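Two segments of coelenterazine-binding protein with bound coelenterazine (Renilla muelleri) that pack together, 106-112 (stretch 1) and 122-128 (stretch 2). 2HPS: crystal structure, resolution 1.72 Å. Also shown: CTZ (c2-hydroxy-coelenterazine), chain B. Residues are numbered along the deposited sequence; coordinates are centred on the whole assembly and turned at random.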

# COMPACT_ATOMS: atom_id res chain seq x y z
N ILE A 106 10.26 0.61 -0.57
CA ILE A 106 10.54 0.94 -1.98
C ILE A 106 9.69 2.13 -2.41
O ILE A 106 10.22 3.10 -2.99
CB ILE A 106 10.33 -0.28 -2.92
CG1 ILE A 106 11.41 -1.33 -2.64
CG2 ILE A 106 10.31 0.16 -4.41
CD1 ILE A 106 11.30 -2.56 -3.53
N MSE A 107 8.39 2.10 -2.10
CA MSE A 107 7.52 3.23 -2.42
C MSE A 107 7.97 4.50 -1.73
O MSE A 107 7.99 5.55 -2.35
CB MSE A 107 6.07 2.92 -2.10
CG MSE A 107 5.58 1.73 -2.90
SE MSE A 107 3.69 1.37 -2.54
CE MSE A 107 3.08 2.61 -3.02
N TYR A 108 8.35 4.40 -0.45
CA TYR A 108 8.81 5.60 0.25
C TYR A 108 10.01 6.22 -0.46
O TYR A 108 10.06 7.45 -0.66
CB TYR A 108 9.11 5.32 1.74
CG TYR A 108 9.45 6.61 2.48
CD1 TYR A 108 8.45 7.36 3.08
CD2 TYR A 108 10.76 7.10 2.50
CE1 TYR A 108 8.74 8.56 3.74
CE2 TYR A 108 11.07 8.30 3.14
CZ TYR A 108 10.06 9.02 3.77
OH TYR A 108 10.33 10.22 4.40
N ASP A 109 11.00 5.40 -0.83
CA ASP A 109 12.17 5.89 -1.57
C ASP A 109 11.75 6.64 -2.84
O ASP A 109 12.36 7.64 -3.21
CB ASP A 109 13.08 4.74 -1.96
CG ASP A 109 13.94 4.26 -0.80
OD1 ASP A 109 13.89 4.89 0.28
OD2 ASP A 109 14.67 3.27 -0.98
N CYS A 110 10.72 6.12 -3.53
CA CYS A 110 10.22 6.77 -4.76
C CYS A 110 9.62 8.15 -4.48
O CYS A 110 9.76 9.07 -5.29
CB CYS A 110 9.23 5.85 -5.47
SG CYS A 110 10.00 4.36 -6.15
N ILE A 111 8.97 8.31 -3.32
CA ILE A 111 8.44 9.63 -2.95
C ILE A 111 9.57 10.61 -2.59
O ILE A 111 9.51 11.81 -2.91
CB ILE A 111 7.48 9.54 -1.74
CG1 ILE A 111 6.40 8.46 -1.95
CG2 ILE A 111 6.82 10.89 -1.46
CD1 ILE A 111 5.55 8.19 -0.70
N ASP A 112 10.56 10.06 -1.90
CA ASP A 112 11.66 10.80 -1.25
C ASP A 112 12.69 11.23 -2.30
O ASP A 112 13.70 10.56 -2.48
CB ASP A 112 12.29 9.89 -0.20
CG ASP A 112 13.41 10.56 0.61
OD1 ASP A 112 13.64 11.78 0.47
OD2 ASP A 112 14.02 9.82 1.39
N1 CTZ B . -1.17 2.72 -2.57
C2 CTZ B . -1.59 2.40 -3.83
C3 CTZ B . -2.85 3.13 -3.95
N4 CTZ B . -3.11 3.84 -2.85
C5 CTZ B . -4.14 4.64 -2.52
C6 CTZ B . -4.15 5.23 -1.26
N7 CTZ B . -3.15 5.01 -0.37
C8 CTZ B . -2.10 4.22 -0.68
C9 CTZ B . -2.09 3.57 -2.01
C10 CTZ B . -0.90 1.48 -4.80
C11 CTZ B . -0.88 0.11 -4.16
C12 CTZ B . 0.34 -0.44 -3.76
C13 CTZ B . 0.40 -1.69 -3.16
C14 CTZ B . -0.80 -2.39 -2.97
C15 CTZ B . -2.03 -1.84 -3.35
C16 CTZ B . -2.07 -0.58 -3.96
O17 CTZ B . -0.75 -3.61 -2.37
O18 CTZ B . -3.64 3.13 -4.98
C19 CTZ B . -5.26 6.14 -0.90
C20 CTZ B . -6.57 5.92 -1.34
C21 CTZ B . -7.58 6.81 -0.99
C22 CTZ B . -7.30 7.94 -0.21
C23 CTZ B . -6.00 8.18 0.23
C24 CTZ B . -4.98 7.28 -0.12
O25 CTZ B . -8.31 8.79 0.11
C26 CTZ B . -0.97 3.93 0.29
C27 CTZ B . 0.06 5.03 0.19
C28 CTZ B . 1.34 4.78 -0.30
C29 CTZ B . 2.26 5.83 -0.37
C30 CTZ B . 1.88 7.12 0.03
C31 CTZ B . 0.60 7.36 0.53
C32 CTZ B . -0.31 6.31 0.62
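Stretch 2, residues 122-128: PEFKAFL

The centre of the contact is the aromatic ring of Phe 127, which stretch 2 presents to the side of the helix formed by residues 106-111. Its CA-to-CB bond points toward stretch 1, and with chi1 in the t well and chi2 at 90° the ring comes to lie against Ile 111. The methylene CG1 of Ile 111 sits 3.8 Å from the centroid of the Phe 127 ring and 23° off its normal, a CH-pi contact over the face; the closest approach is 3.5 Å, from Ile 111 CG1 to Phe 127 CG. The carbonyl oxygen of Met 107 lies over one face of the same ring. Farther out along the ring, the selenomethionine Met 107 brings CE to 3.6 Å from Phe 127 CZ, while Cys 110 CB approaches Phe 127 CE1 at 3.8 Å. One aromatic side chain thus touches three residues spread over a turn of the opposing helix.

Stretch 2 is helical throughout, part of a longer helix that extends beyond both of its ends, with Phe 127 N donating to Glu 123 O at 3.1 Å. The two helices cross at 119°, neither parallel nor antiparallel, and their axes come no closer than 10.0 Å, a spacing that leaves room for the side chains of Ile 111 and Phe 127 between them. One turn before Phe 127, Ile 111 CG2 packs on the backbone of Phe 124, 3.7 Å from its CA. The CA-to-CB bond of Phe 124 points away from stretch 1, and its ring reaches the bound c2-hydroxy-coelenterazine, with CZ 3.4 Å from CTZ C31. The packed side chains also line the ligand: Phe 127 CE2 lies 3.8 Å from CTZ C29, and Met 107 CE and Ile 111 CD1 each come to 3.9 Å, from CTZ C28 and CTZ C30 respectively.

Toward the polar edge the backbones draw together, with the CA atoms of Ile 111 and Glu 123 5.9 Å apart. Here Glu 123 points its CA-to-CB bond toward stretch 1, and its aliphatic portion extends the apolar surface, CB lying 4.0 Å from Ile 111 CG2. The chain leaves helical geometry at Asp 112, whose N still closes the last turn on Tyr 108 O at 2.9 Å. No direct hydrogen bond joins the stretches; instead, a water bridges two main-chain carbonyls, donating to Glu 123 O at 2.7 Å and, weakly, to Ile 111 O at 3.4 Å.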

# COMPACT_ATOMS: atom_id res chain seq x y z
N PRO A 122 4.06 18.37 -1.46
CA PRO A 122 4.16 18.27 -2.92
C PRO A 122 4.68 16.91 -3.41
O PRO A 122 4.13 16.35 -4.36
CB PRO A 122 5.15 19.39 -3.27
CG PRO A 122 4.89 20.42 -2.22
CD PRO A 122 4.67 19.62 -0.95
N GLU A 123 5.71 16.38 -2.75
CA GLU A 123 6.27 15.08 -3.14
C GLU A 123 5.26 13.94 -3.01
O GLU A 123 5.07 13.12 -3.93
CB GLU A 123 7.48 14.75 -2.26
CG GLU A 123 8.72 15.53 -2.66
CD GLU A 123 9.88 15.28 -1.72
OE1 GLU A 123 9.69 15.39 -0.48
OE2 GLU A 123 10.97 14.97 -2.21
N PHE A 124 4.63 13.90 -1.85
CA PHE A 124 3.67 12.88 -1.45
C PHE A 124 2.44 12.93 -2.36
O PHE A 124 2.02 11.90 -2.89
CB PHE A 124 3.29 13.18 -0.01
CG PHE A 124 2.33 12.22 0.61
CD1 PHE A 124 2.78 11.24 1.51
CD2 PHE A 124 0.95 12.34 0.37
CE1 PHE A 124 1.86 10.37 2.13
CE2 PHE A 124 0.04 11.48 0.99
CZ PHE A 124 0.49 10.51 1.87
N LYS A 125 1.91 14.13 -2.58
CA LYS A 125 0.74 14.30 -3.46
C LYS A 125 1.02 13.87 -4.91
O LYS A 125 0.19 13.19 -5.53
CB LYS A 125 0.25 15.75 -3.40
CG LYS A 125 -1.00 16.08 -4.22
CD LYS A 125 -1.36 17.58 -4.08
CE LYS A 125 -2.51 18.01 -4.99
NZ LYS A 125 -2.12 18.02 -6.44
N ALA A 126 2.19 14.25 -5.44
CA ALA A 126 2.58 13.87 -6.81
C ALA A 126 2.66 12.35 -6.95
O ALA A 126 2.17 11.78 -7.94
CB ALA A 126 3.91 14.51 -7.20
N PHE A 127 3.24 11.71 -5.94
CA PHE A 127 3.37 10.25 -5.96
C PHE A 127 2.00 9.56 -5.86
O PHE A 127 1.65 8.68 -6.66
CB PHE A 127 4.32 9.75 -4.87
CG PHE A 127 4.41 8.25 -4.80
CD1 PHE A 127 5.36 7.56 -5.56
CD2 PHE A 127 3.52 7.51 -4.01
CE1 PHE A 127 5.43 6.18 -5.51
CE2 PHE A 127 3.59 6.13 -3.95
CZ PHE A 127 4.55 5.46 -4.72
N LEU A 128 1.21 9.97 -4.87
CA LEU A 128 -0.07 9.35 -4.63
C LEU A 128 -1.02 9.51 -5.82
O LEU A 128 -1.75 8.59 -6.17
CB LEU A 128 -0.70 9.90 -3.35
CG LEU A 128 -2.01 9.25 -2.96
CD1 LEU A 128 -1.86 7.71 -2.85
CD2 LEU A 128 -2.49 9.85 -1.64
O HOH W 1 7.25 12.62 -5.38